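Local coordinates for tail fiber protein (Pseudomonas aeruginosa, PDB 6CL6) that probably forms the trimeric receptor-binding fibre with which an R-type pyocin, a contractile injection system, recognises the surface of its target cell, at residues F320-L325 / E368-R372; S283-W289 / Q300-V304; L297-W301 / F316-P321; H336-S342 / R356-F360; G277-T281 / R291-T295. All coordinates share one frame. Residue numbers count along the deposited sequence, not the author numbering.

Interaction 1: F320-L325 / E368-R372; sequences FPTLCL and EAFGR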
# COMPACT_ATOMS: atom_id res chain seq x y z
N PHE A 320 89.43 -8.18 -8.19
CA PHE A 320 88.53 -8.75 -9.19
C PHE A 320 87.78 -9.92 -8.56
O PHE A 320 88.41 -10.77 -7.91
CB PHE A 320 89.30 -9.22 -10.42
CG PHE A 320 89.79 -8.10 -11.30
CD1 PHE A 320 88.90 -7.39 -12.11
CD2 PHE A 320 91.15 -7.78 -11.36
CE1 PHE A 320 89.36 -6.37 -12.94
CE2 PHE A 320 91.60 -6.75 -12.19
CZ PHE A 320 90.72 -6.06 -12.98
N PRO A 321 86.45 -9.97 -8.66
CA PRO A 321 85.72 -11.08 -8.01
C PRO A 321 86.15 -12.45 -8.47
O PRO A 321 86.19 -13.38 -7.66
CB PRO A 321 84.26 -10.78 -8.39
CG PRO A 321 84.21 -9.31 -8.52
CD PRO A 321 85.54 -8.90 -9.12
N THR A 322 86.50 -12.62 -9.75
CA THR A 322 86.86 -13.92 -10.29
C THR A 322 88.23 -13.93 -10.95
O THR A 322 89.07 -14.77 -10.60
CB THR A 322 85.78 -14.38 -11.28
OG1 THR A 322 84.53 -14.46 -10.60
CG2 THR A 322 86.11 -15.74 -11.85
N LEU A 323 88.49 -13.05 -11.92
CA LEU A 323 89.81 -13.06 -12.55
C LEU A 323 90.06 -11.75 -13.29
O LEU A 323 89.15 -11.05 -13.70
CB LEU A 323 89.97 -14.23 -13.53
CG LEU A 323 89.44 -14.06 -14.94
CD1 LEU A 323 89.81 -15.26 -15.80
CD2 LEU A 323 87.93 -13.87 -14.94
N CYS A 324 91.35 -11.43 -13.43
CA CYS A 324 91.77 -10.35 -14.31
C CYS A 324 91.87 -10.89 -15.73
O CYS A 324 92.46 -11.96 -15.95
CB CYS A 324 93.12 -9.81 -13.84
SG CYS A 324 93.82 -8.62 -14.96
N LEU A 325 91.26 -10.18 -16.69
CA LEU A 325 91.24 -10.63 -18.07
C LEU A 325 92.38 -10.08 -18.92
O LEU A 325 92.68 -10.63 -19.99
CB LEU A 325 89.91 -10.26 -18.73
CG LEU A 325 88.71 -11.09 -18.25
CD1 LEU A 325 87.42 -10.53 -18.82
CD2 LEU A 325 88.88 -12.56 -18.64
N GLU A 368 96.41 -0.02 -16.87
CA GLU A 368 95.00 -0.33 -16.85
C GLU A 368 94.83 -1.84 -16.86
O GLU A 368 95.65 -2.58 -17.43
CB GLU A 368 94.28 0.26 -18.07
CG GLU A 368 93.72 1.63 -17.88
CD GLU A 368 92.77 2.00 -19.03
OE1 GLU A 368 93.26 2.41 -20.10
OE2 GLU A 368 91.55 1.83 -18.86
N ALA A 369 93.76 -2.31 -16.21
CA ALA A 369 93.45 -3.73 -16.16
C ALA A 369 91.94 -3.89 -16.23
O ALA A 369 91.20 -2.98 -15.86
CB ALA A 369 93.99 -4.38 -14.89
N PHE A 370 91.49 -5.04 -16.74
CA PHE A 370 90.06 -5.31 -16.82
C PHE A 370 89.82 -6.76 -16.47
O PHE A 370 90.70 -7.62 -16.57
CB PHE A 370 89.50 -4.93 -18.20
CG PHE A 370 90.05 -5.74 -19.34
CD1 PHE A 370 91.27 -5.39 -19.91
CD2 PHE A 370 89.36 -6.83 -19.83
CE1 PHE A 370 91.79 -6.14 -20.96
CE2 PHE A 370 89.87 -7.59 -20.87
CZ PHE A 370 91.09 -7.24 -21.44
N GLY A 371 88.59 -7.04 -16.02
CA GLY A 371 88.27 -8.39 -15.59
C GLY A 371 86.85 -8.49 -15.07
O GLY A 371 85.98 -7.70 -15.45
N ARG A 372 86.60 -9.46 -14.21
CA ARG A 372 85.25 -9.69 -13.71
C ARG A 372 85.33 -10.40 -12.37
O ARG A 372 86.43 -10.73 -11.87
CB ARG A 372 84.44 -10.52 -14.71
CG ARG A 372 84.97 -11.93 -14.94
CD ARG A 372 84.03 -12.74 -15.83
NE ARG A 372 84.66 -13.95 -16.35
CZ ARG A 372 84.56 -15.15 -15.77
NH1 ARG A 372 83.85 -15.30 -14.65
NH2 ARG A 372 85.16 -16.19 -16.31
OXT ARG A 372 84.30 -10.63 -11.74
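A classic beta bulge closes the chain's last antiparallel strand pair: Thr-322 and Leu-323 both face Arg-372, whose carbonyl takes two backbone hydrogen bonds, from Thr-322 N to Arg-372 O at 2.8 Å and from Leu-323 N to the same Arg-372 O at 3.1 Å. Leu-323 O accepts in return from Arg-372 N at 3.0 Å, and the pairing continues with a short bond of 2.6 Å from Leu-325 N to Phe-370 O. Between these bonds Cys-324 and Gly-371 form a non-hydrogen-bonded pair. Gly-371 lets the strands approach to 4.2 Å between its CA and that of Cys-324; a CB here would run into Leu-323 O and the Phe-320 ring. The extra residue lies on the 320-325 side, opposite the C-terminal Arg-372, within the sheet of a domain whose sequence family belongs to the H-type lectin clan. Arg-372 loses the most surface: its guanidinium lies with one face over Leu-323 CD2, while its NE is hydrogen-bonded to Leu-284 O of the second subunit, so the chain end also joins two subunits. On the Cys-324 side, Phe-320 reaches under strand 363-371, its CZ 4.1 Å from Ala-369 CB. Phe-370 turns to Leu-325 and also meets Trp-301 of the second subunit edge-to-face. Within the pair, Leu-325 CB rests 3.4 Å from Phe-370 CE2.

Interaction 2: S283-W289 / Q300-V304; sequences SLGASGW and QWGQV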
# COMPACT_ATOMS: atom_id res chain seq x y z
N SER A 283 84.78 4.40 -8.71
CA SER A 283 85.54 5.30 -7.85
C SER A 283 86.60 5.93 -8.74
O SER A 283 87.60 5.28 -9.05
CB SER A 283 86.16 4.56 -6.67
OG SER A 283 87.04 5.41 -5.98
N LEU A 284 86.38 7.16 -9.16
CA LEU A 284 87.16 7.74 -10.26
C LEU A 284 88.29 8.61 -9.74
O LEU A 284 88.47 9.75 -10.17
CB LEU A 284 86.23 8.53 -11.18
CG LEU A 284 85.09 7.75 -11.83
CD1 LEU A 284 84.28 8.63 -12.76
CD2 LEU A 284 85.63 6.53 -12.60
N GLY A 285 89.09 8.07 -8.83
CA GLY A 285 90.31 8.74 -8.40
C GLY A 285 91.49 8.38 -9.28
O GLY A 285 91.37 7.65 -10.26
N ALA A 286 92.66 8.93 -8.91
CA ALA A 286 93.89 8.62 -9.62
C ALA A 286 94.14 7.11 -9.66
O ALA A 286 94.55 6.57 -10.69
CB ALA A 286 95.06 9.33 -8.95
N SER A 287 93.93 6.43 -8.55
CA SER A 287 93.80 4.98 -8.53
C SER A 287 92.31 4.71 -8.37
O SER A 287 91.69 5.16 -7.41
CB SER A 287 94.59 4.36 -7.38
OG SER A 287 95.97 4.60 -7.53
N GLY A 288 91.74 3.98 -9.32
CA GLY A 288 90.29 3.85 -9.29
C GLY A 288 89.81 2.67 -10.11
O GLY A 288 90.60 1.91 -10.67
N TRP A 289 88.48 2.52 -10.14
CA TRP A 289 87.85 1.42 -10.82
C TRP A 289 86.49 1.86 -11.36
O TRP A 289 85.93 2.88 -10.94
CB TRP A 289 87.69 0.23 -9.89
CG TRP A 289 86.92 0.57 -8.64
CD1 TRP A 289 87.44 0.96 -7.44
CD2 TRP A 289 85.50 0.56 -8.49
NE1 TRP A 289 86.42 1.19 -6.54
CE2 TRP A 289 85.22 0.96 -7.17
CE3 TRP A 289 84.43 0.26 -9.34
CZ2 TRP A 289 83.92 1.05 -6.67
CZ3 TRP A 289 83.14 0.36 -8.85
CH2 TRP A 289 82.89 0.76 -7.53
N GLN A 300 90.13 -1.08 -14.10
CA GLN A 300 90.84 -0.45 -13.01
C GLN A 300 92.12 0.18 -13.57
O GLN A 300 92.54 -0.14 -14.68
CB GLN A 300 91.19 -1.45 -11.90
CG GLN A 300 90.07 -2.39 -11.50
CD GLN A 300 90.30 -3.03 -10.13
OE1 GLN A 300 90.65 -2.35 -9.17
NE2 GLN A 300 90.13 -4.34 -10.05
N TRP A 301 92.71 1.08 -12.79
CA TRP A 301 93.90 1.80 -13.24
C TRP A 301 94.66 2.33 -12.04
O TRP A 301 94.14 2.41 -10.93
CB TRP A 301 93.53 2.96 -14.17
CG TRP A 301 92.53 3.86 -13.56
CD1 TRP A 301 92.78 4.97 -12.81
CD2 TRP A 301 91.10 3.73 -13.62
NE1 TRP A 301 91.58 5.53 -12.40
CE2 TRP A 301 90.55 4.79 -12.90
CE3 TRP A 301 90.25 2.81 -14.24
CZ2 TRP A 301 89.16 4.96 -12.75
CZ3 TRP A 301 88.87 2.98 -14.09
CH2 TRP A 301 88.36 4.05 -13.36
N GLY A 302 95.91 2.71 -12.30
CA GLY A 302 96.78 3.22 -11.27
C GLY A 302 98.12 3.57 -11.89
O GLY A 302 98.29 3.58 -13.11
N GLN A 303 99.07 3.88 -11.02
CA GLN A 303 100.44 4.16 -11.44
C GLN A 303 101.40 3.47 -10.49
O GLN A 303 101.04 3.15 -9.36
CB GLN A 303 100.75 5.66 -11.47
CG GLN A 303 99.76 6.52 -12.23
CD GLN A 303 98.52 6.85 -11.40
OE1 GLN A 303 98.63 7.14 -10.20
NE2 GLN A 303 97.34 6.80 -12.03
N VAL A 304 102.63 3.23 -10.95
CA VAL A 304 103.61 2.51 -10.14
C VAL A 304 105.00 2.95 -10.56
O VAL A 304 105.26 3.19 -11.73
CB VAL A 304 103.41 0.98 -10.28
CG1 VAL A 304 103.71 0.51 -11.68
CG2 VAL A 304 104.24 0.23 -9.26
O HOH W 1 98.27 4.00 -8.27
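Ser-283 begins a tight connection between neighbouring strands of the antiparallel terminal sheet, pairing with Trp-289 through two backbone bonds, Ser-283 N to Trp-289 O at 2.9 Å and Trp-289 N to Ser-283 O at 3.1 Å. Leu-284 is the centre of an inverse gamma turn; its CD2 packs 3.8 Å from Trp-301 CH2, and its carbonyl accepts from Arg-372 NE of the third subunit. The loop then wraps round the indole of Trp-301, the residue of segment 300-304 most covered here. Gly-285 O lies near the indole plane and accepts from Trp-301 NE1 at 3.0 Å. Ala-286 O is taken by the side chain of Gln-303, whose NE2 lies 3.1 Å away. At Ser-287 a water bridges the two segments, 2.5 Å from Ser-287 OG and accepting from Gln-303 N at 2.9 Å. Gly-288 starts the regular hairpin pairing, giving its N to Trp-301 O at 3.3 Å and accepting from Trp-301 N on its O at 3.1 Å. Its backbone N lies over one face of the indole, where a CB would strike Trp-301 CZ2 and Ser-283 O. The same indole meets Phe-370 of the third subunit edge-to-face, so the loop lines a subunit interface. Trp-289 ends the segment opposite Gln-300 in a non-hydrogen-bonded pair, its CB 3.9 Å from Gln-300 CG.

Interaction 3: L297-W301 / F316-P321; sequences LIRQW and FPIPFP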
# COMPACT_ATOMS: atom_id res chain seq x y z
N LEU A 297 81.65 -6.46 -15.88
CA LEU A 297 82.98 -6.07 -16.33
C LEU A 297 83.51 -4.94 -15.47
O LEU A 297 82.80 -3.97 -15.16
CB LEU A 297 82.94 -5.65 -17.80
CG LEU A 297 84.25 -5.16 -18.41
CD1 LEU A 297 85.23 -6.30 -18.54
CD2 LEU A 297 83.99 -4.51 -19.75
N ILE A 298 84.77 -5.07 -15.05
CA ILE A 298 85.43 -4.09 -14.21
C ILE A 298 86.70 -3.64 -14.92
O ILE A 298 87.44 -4.47 -15.45
CB ILE A 298 85.80 -4.66 -12.82
CG1 ILE A 298 84.53 -5.01 -12.05
CG2 ILE A 298 86.68 -3.66 -12.04
CD1 ILE A 298 84.80 -5.82 -10.82
N ARG A 299 86.93 -2.33 -14.93
CA ARG A 299 88.18 -1.75 -15.38
C ARG A 299 88.81 -0.98 -14.22
O ARG A 299 88.11 -0.31 -13.46
CB ARG A 299 87.99 -0.80 -16.57
CG ARG A 299 87.50 -1.49 -17.83
CD ARG A 299 87.70 -0.59 -19.06
NE ARG A 299 89.11 -0.43 -19.44
CZ ARG A 299 89.78 -1.26 -20.26
NH1 ARG A 299 89.18 -2.32 -20.79
NH2 ARG A 299 91.05 -1.01 -20.54
N GLN A 300 90.13 -1.08 -14.10
CA GLN A 300 90.84 -0.45 -13.01
C GLN A 300 92.12 0.18 -13.57
O GLN A 300 92.54 -0.14 -14.68
CB GLN A 300 91.19 -1.45 -11.90
CG GLN A 300 90.07 -2.39 -11.50
CD GLN A 300 90.30 -3.03 -10.13
OE1 GLN A 300 90.65 -2.35 -9.17
NE2 GLN A 300 90.13 -4.34 -10.05
N TRP A 301 92.71 1.08 -12.79
CA TRP A 301 93.90 1.80 -13.24
C TRP A 301 94.66 2.33 -12.04
O TRP A 301 94.14 2.41 -10.93
CB TRP A 301 93.53 2.96 -14.17
CG TRP A 301 92.53 3.86 -13.56
CD1 TRP A 301 92.78 4.97 -12.81
CD2 TRP A 301 91.10 3.73 -13.62
NE1 TRP A 301 91.58 5.53 -12.40
CE2 TRP A 301 90.55 4.79 -12.90
CE3 TRP A 301 90.25 2.81 -14.24
CZ2 TRP A 301 89.16 4.96 -12.75
CZ3 TRP A 301 88.87 2.98 -14.09
CH2 TRP A 301 88.36 4.05 -13.36
N PHE A 316 95.52 -4.05 -7.23
CA PHE A 316 94.37 -3.42 -7.83
C PHE A 316 93.57 -2.65 -6.78
O PHE A 316 93.43 -3.11 -5.65
CB PHE A 316 93.47 -4.47 -8.47
CG PHE A 316 94.14 -5.26 -9.56
CD1 PHE A 316 94.89 -4.64 -10.54
CD2 PHE A 316 94.04 -6.64 -9.58
CE1 PHE A 316 95.49 -5.38 -11.54
CE2 PHE A 316 94.65 -7.37 -10.57
CZ PHE A 316 95.36 -6.75 -11.56
N PRO A 317 93.01 -1.49 -7.15
CA PRO A 317 92.17 -0.74 -6.19
C PRO A 317 91.11 -1.59 -5.49
O PRO A 317 90.91 -1.43 -4.28
CB PRO A 317 91.55 0.35 -7.07
CG PRO A 317 92.60 0.61 -8.13
CD PRO A 317 93.24 -0.73 -8.40
N ILE A 318 90.42 -2.46 -6.22
CA ILE A 318 89.57 -3.48 -5.61
C ILE A 318 89.93 -4.83 -6.20
O ILE A 318 90.43 -4.92 -7.33
CB ILE A 318 88.06 -3.20 -5.83
CG1 ILE A 318 87.75 -3.12 -7.34
CG2 ILE A 318 87.66 -1.91 -5.13
CD1 ILE A 318 86.26 -2.96 -7.64
N PRO A 319 89.68 -5.91 -5.47
CA PRO A 319 89.92 -7.24 -6.05
C PRO A 319 88.94 -7.52 -7.16
O PRO A 319 87.76 -7.14 -7.09
CB PRO A 319 89.69 -8.19 -4.86
CG PRO A 319 89.70 -7.33 -3.65
CD PRO A 319 89.20 -5.99 -4.08
N PHE A 320 89.43 -8.18 -8.19
CA PHE A 320 88.53 -8.75 -9.19
C PHE A 320 87.78 -9.92 -8.56
O PHE A 320 88.41 -10.77 -7.91
CB PHE A 320 89.30 -9.22 -10.42
CG PHE A 320 89.79 -8.10 -11.30
CD1 PHE A 320 88.90 -7.39 -12.11
CD2 PHE A 320 91.15 -7.78 -11.36
CE1 PHE A 320 89.36 -6.37 -12.94
CE2 PHE A 320 91.60 -6.75 -12.19
CZ PHE A 320 90.72 -6.06 -12.98
N PRO A 321 86.45 -9.97 -8.66
CA PRO A 321 85.72 -11.08 -8.01
C PRO A 321 86.15 -12.45 -8.47
O PRO A 321 86.19 -13.38 -7.66
CB PRO A 321 84.26 -10.78 -8.39
CG PRO A 321 84.21 -9.31 -8.52
CD PRO A 321 85.54 -8.90 -9.12
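Ile-298 forms the apolar centre where an irregular, proline-rich connection, residues 316-321, lies across one face of the antiparallel terminal sheet. Its CG2 approaches Phe-320 CE1 at 3.9 Å and, more loosely, Ile-318 CD1 at 4.5 Å, while its CD1 touches Pro-321 CD at 3.6 Å. The Phe-320 ring carries this apolar patch on to the next residue of the same face: Ile-298 O lies at the ring edge, 3.7 Å from Phe-320 CE1, and the amide nitrogen of Gln-300 sits over one ring face, with NE2 3.4 Å from Phe-320 CZ. Alternation along segment 297-301 sends Ile-298 and Gln-300 toward the connection and leaves Arg-299 and Trp-301 directed away from it; these meet the other subunits, Arg-299 in a salt bridge with Glu-368 of the second and Trp-301 edge-to-face with Phe-370 of the third. At the margin of the patch, Pro-317 CG adds a contact of 3.7 Å with Trp-301 O. The polar part rests on Gln-300, the residue most covered by this contact. Its primary amide reads the backbone of Ile-318 at both ends, as a neighbouring strand would, and so ties a segment without regular strand structure to the sheet: Ile-318 N donates to Gln-300 OE1 at 3.0 Å, almost linearly, and Gln-300 NE2 donates to Ile-318 O at 2.8 Å.

Interaction 4: H336-S342 / R356-F360; sequences HPGTDAS and RNGYF. With CA (calcium ion), chain L; CA (calcium ion), chain I.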
# COMPACT_ATOMS: atom_id res chain seq x y z
N HIS A 336 114.40 8.76 -22.64
CA HIS A 336 115.40 8.98 -23.69
C HIS A 336 115.08 8.13 -24.91
O HIS A 336 115.00 6.88 -24.78
CB HIS A 336 116.78 8.65 -23.19
CG HIS A 336 117.86 9.16 -24.10
ND1 HIS A 336 118.14 8.58 -25.31
CD2 HIS A 336 118.69 10.22 -23.98
CE1 HIS A 336 119.13 9.24 -25.90
NE2 HIS A 336 119.48 10.25 -25.11
N PRO A 337 114.86 8.73 -26.08
CA PRO A 337 114.39 7.95 -27.25
C PRO A 337 115.49 7.18 -27.95
O PRO A 337 115.22 6.51 -28.96
CB PRO A 337 113.80 9.03 -28.17
CG PRO A 337 114.61 10.22 -27.86
CD PRO A 337 115.00 10.16 -26.40
N GLY A 338 116.73 7.27 -27.44
CA GLY A 338 117.84 6.48 -27.94
C GLY A 338 117.92 5.07 -27.44
O GLY A 338 118.81 4.33 -27.85
N THR A 339 117.00 4.65 -26.56
CA THR A 339 117.00 3.32 -25.99
C THR A 339 115.57 2.77 -25.96
O THR A 339 114.62 3.47 -26.26
CB THR A 339 117.63 3.35 -24.58
OG1 THR A 339 117.86 2.01 -24.14
CG2 THR A 339 116.72 4.04 -23.59
N ASP A 340 115.45 1.49 -25.58
CA ASP A 340 114.13 0.89 -25.45
C ASP A 340 113.40 1.44 -24.21
O ASP A 340 113.99 1.72 -23.16
CB ASP A 340 114.21 -0.63 -25.34
CG ASP A 340 112.84 -1.28 -25.03
OD1 ASP A 340 112.02 -1.44 -25.97
OD2 ASP A 340 112.57 -1.61 -23.84
N ALA A 341 112.09 1.60 -24.35
CA ALA A 341 111.24 2.00 -23.22
C ALA A 341 109.96 1.17 -23.25
O ALA A 341 108.86 1.66 -23.09
CB ALA A 341 110.95 3.49 -23.23
N SER A 342 110.13 -0.13 -23.41
CA SER A 342 109.02 -1.06 -23.49
C SER A 342 108.35 -1.21 -22.14
O SER A 342 108.88 -0.84 -21.11
CB SER A 342 109.51 -2.43 -23.99
OG SER A 342 109.84 -2.37 -25.35
N ARG A 356 106.32 -4.56 -15.97
CA ARG A 356 107.72 -4.62 -16.40
C ARG A 356 108.12 -3.31 -17.06
O ARG A 356 107.42 -2.83 -17.96
CB ARG A 356 107.93 -5.79 -17.35
CG ARG A 356 109.39 -6.15 -17.59
CD ARG A 356 109.46 -7.53 -18.22
NE ARG A 356 110.81 -8.07 -18.34
CZ ARG A 356 111.50 -8.61 -17.33
NH1 ARG A 356 110.99 -8.63 -16.11
NH2 ARG A 356 112.71 -9.10 -17.55
N ASN A 357 109.26 -2.77 -16.65
CA ASN A 357 109.79 -1.53 -17.21
C ASN A 357 111.06 -1.82 -18.00
O ASN A 357 112.11 -2.13 -17.42
CB ASN A 357 110.07 -0.52 -16.10
CG ASN A 357 110.79 0.69 -16.60
OD1 ASN A 357 110.57 1.15 -17.71
ND2 ASN A 357 111.69 1.22 -15.77
N GLY A 358 110.96 -1.73 -19.32
CA GLY A 358 112.12 -1.91 -20.17
C GLY A 358 113.03 -0.71 -20.28
O GLY A 358 114.10 -0.84 -20.85
N TYR A 359 112.64 0.45 -19.74
CA TYR A 359 113.48 1.64 -19.83
C TYR A 359 114.61 1.55 -18.81
O TYR A 359 114.40 1.05 -17.69
CB TYR A 359 112.66 2.89 -19.55
CG TYR A 359 113.42 4.19 -19.72
CD1 TYR A 359 114.09 4.48 -20.88
CD2 TYR A 359 113.41 5.16 -18.72
CE1 TYR A 359 114.79 5.67 -21.04
CE2 TYR A 359 114.07 6.34 -18.86
CZ TYR A 359 114.77 6.60 -20.03
OH TYR A 359 115.43 7.78 -20.17
N PHE A 360 115.79 2.07 -19.16
CA PHE A 360 117.01 1.88 -18.37
C PHE A 360 117.16 2.89 -17.24
O PHE A 360 118.27 3.34 -16.94
CB PHE A 360 118.24 1.86 -19.28
CG PHE A 360 118.56 3.14 -20.02
CD1 PHE A 360 117.87 4.31 -19.83
CD2 PHE A 360 119.62 3.13 -20.94
CE1 PHE A 360 118.22 5.48 -20.51
CE2 PHE A 360 119.98 4.30 -21.63
CZ PHE A 360 119.30 5.47 -21.42
CA CA L . 114.52 5.47 -30.87
CA CA I . 116.29 -1.56 -21.44
O HOH W 2 116.37 0.78 -22.02
O HOH W 3 114.54 -2.64 -22.84
O HOH W 4 117.56 -1.89 -23.43
O HOH W 5 118.62 -1.13 -20.68
O HOH W 6 114.18 3.72 -32.63
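Two backbone amides are satisfied across the segments: His-336 N donates to Tyr-359 OH at 2.8 Å and Gly-358 N to Ser-342 O at 2.9 Å. Asp-340 forms an Asx turn, its OD2 accepting from Ser-342 N at 2.9 Å, while its OD1 takes a very short 2.4 Å bond from Ser-342 OG. A second Asx turn has Tyr-359 N donating to Asn-357 OD1 at 3.0 Å, and that OD1 also accepts from Gln-331 NE2. The two Asx turns lie in the calcium-binding loops at the chain's distal end. Gly-358 O binds one calcium ion at 2.4 Å with four waters; Asp-309 OD1 of the same chain and Pro-337 O of the second subunit complete the shell. Two of those waters donate to Asp-340, to O at 2.8 Å and OD2 at 2.4 Å. Pro-337 O binds another calcium at 2.3 Å, shared with Asp-309, Asp-340 and Gly-358 of the third subunit. Thr-339 CG2 makes a CH-pi contact 3.6 Å from the Phe-360 ring centroid.

Interaction 5: G277-T281 / R291-T295; sequences GVPAT and RDNDT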
# COMPACT_ATOMS: atom_id res chain seq x y z
N GLY A 277 68.72 -1.23 -18.30
CA GLY A 277 69.90 -1.67 -17.58
C GLY A 277 70.01 -0.97 -16.23
O GLY A 277 69.20 -0.11 -15.86
N VAL A 278 71.02 -1.39 -15.47
CA VAL A 278 71.29 -0.87 -14.13
C VAL A 278 72.46 0.12 -14.19
O VAL A 278 73.24 0.11 -15.15
CB VAL A 278 71.58 -2.00 -13.13
CG1 VAL A 278 70.35 -2.90 -12.93
CG2 VAL A 278 72.79 -2.84 -13.56
N PRO A 279 72.60 0.99 -13.20
CA PRO A 279 73.68 1.97 -13.25
C PRO A 279 75.04 1.31 -13.09
O PRO A 279 75.20 0.35 -12.33
CB PRO A 279 73.39 2.91 -12.08
CG PRO A 279 71.91 2.63 -11.70
CD PRO A 279 71.70 1.19 -12.03
N ALA A 280 76.02 1.83 -13.81
CA ALA A 280 77.41 1.50 -13.53
C ALA A 280 77.84 2.26 -12.27
O ALA A 280 77.27 3.30 -11.92
CB ALA A 280 78.30 1.84 -14.71
N THR A 281 78.81 1.69 -11.57
CA THR A 281 79.39 2.30 -10.38
C THR A 281 80.89 2.48 -10.60
O THR A 281 81.48 1.91 -11.52
CB THR A 281 79.15 1.46 -9.14
OG1 THR A 281 79.52 0.10 -9.41
CG2 THR A 281 77.69 1.51 -8.74
N ARG A 291 82.79 -0.19 -12.94
CA ARG A 291 82.13 -1.48 -13.02
C ARG A 291 80.82 -1.33 -13.78
O ARG A 291 79.96 -0.53 -13.41
CB ARG A 291 81.89 -2.05 -11.63
CG ARG A 291 81.26 -3.41 -11.62
CD ARG A 291 81.29 -3.98 -10.18
NE ARG A 291 80.89 -5.38 -10.12
CZ ARG A 291 81.19 -6.21 -9.12
NH1 ARG A 291 81.92 -5.78 -8.09
NH2 ARG A 291 80.78 -7.47 -9.16
N ASP A 292 80.68 -2.10 -14.85
CA ASP A 292 79.41 -2.24 -15.56
C ASP A 292 78.61 -3.32 -14.84
O ASP A 292 78.86 -4.51 -15.00
CB ASP A 292 79.64 -2.60 -17.02
CG ASP A 292 78.34 -3.00 -17.71
OD1 ASP A 292 77.34 -2.26 -17.57
OD2 ASP A 292 78.30 -4.07 -18.34
N ASN A 293 77.61 -2.92 -14.08
CA ASN A 293 76.83 -3.88 -13.32
C ASN A 293 75.84 -4.66 -14.17
O ASN A 293 75.35 -5.68 -13.69
CB ASN A 293 76.14 -3.14 -12.19
CG ASN A 293 77.17 -2.59 -11.19
OD1 ASN A 293 77.92 -3.36 -10.60
ND2 ASN A 293 77.23 -1.27 -11.05
N ASP A 294 75.61 -4.26 -15.42
CA ASP A 294 74.85 -5.11 -16.34
C ASP A 294 75.58 -6.42 -16.60
O ASP A 294 74.95 -7.48 -16.66
CB ASP A 294 74.62 -4.39 -17.68
CG ASP A 294 73.67 -3.22 -17.59
OD1 ASP A 294 72.69 -3.32 -16.82
OD2 ASP A 294 73.86 -2.21 -18.30
N THR A 295 76.90 -6.36 -16.82
CA THR A 295 77.67 -7.53 -17.16
C THR A 295 78.67 -7.94 -16.09
O THR A 295 79.15 -9.09 -16.11
CB THR A 295 78.45 -7.29 -18.47
OG1 THR A 295 79.45 -6.29 -18.27
CG2 THR A 295 77.52 -6.85 -19.59
O HOH W 7 72.97 0.20 -17.78
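Asn-293 loses the most surface here and spends its side-chain amide on the opposite backbone and a hydroxyl: Asn-293 ND2 donates to Pro-279 O at 2.9 Å and to Thr-281 OG1 at 3.1 Å. Both hydrogens of the amide are thereby used, and the loop that follows strand 288-292 is fastened to the segment entering strand 281-283. Thr-281, the next most covered, also begins the regular antiparallel pairing. It makes a hydrogen-bonded pair with Arg-291, Thr-281 N giving to Arg-291 O at 3.1 Å and Thr-281 O accepting from Arg-291 N at 2.9 Å, so this is the opening of the outermost strand, within this chain, of the terminal sheet, just after helix 267-274. Toward the helix the strand pairing gives way to side-chain bonds. Val-278 and Asp-294 follow, about equally covered. Asp-294 OD1 accepts from Val-278 N at 2.9 Å, and a water donates both to Val-278 O and to Asp-294 OD2, each at 2.6 Å. Asp-294 OD2 also accepts from Ala-280 N of the second subunit, which carries the junction across the trimer. Val-278 packs its CG2 against Asn-293 and Asp-294, 3.6 Å from Asn-293 CB and 3.3 Å from Asp-294 OD1.

In the fold
From the N terminus, interaction 5 comes first, closing a short loop just past helix 267-274 and joining strand 281-283 to strand 288-292. Interaction 2 crosses it, its segments alternating with those of interaction 5, and links strand 288-292 to strand 297-306. Interaction 3 begins on the strand where interaction 2 ends, sharing Gln-300 and Trp-301, and lays the 316-321 connection on the sheet. Interaction 1 starts where interaction 3 finishes, sharing Phe-320 and Pro-321, and brings the C-terminal strand beside strand 324-331. Interaction 4 nests inside the loop closed by interaction 1, about 27 Å away between centres, and joins two loops at the calcium-binding tip.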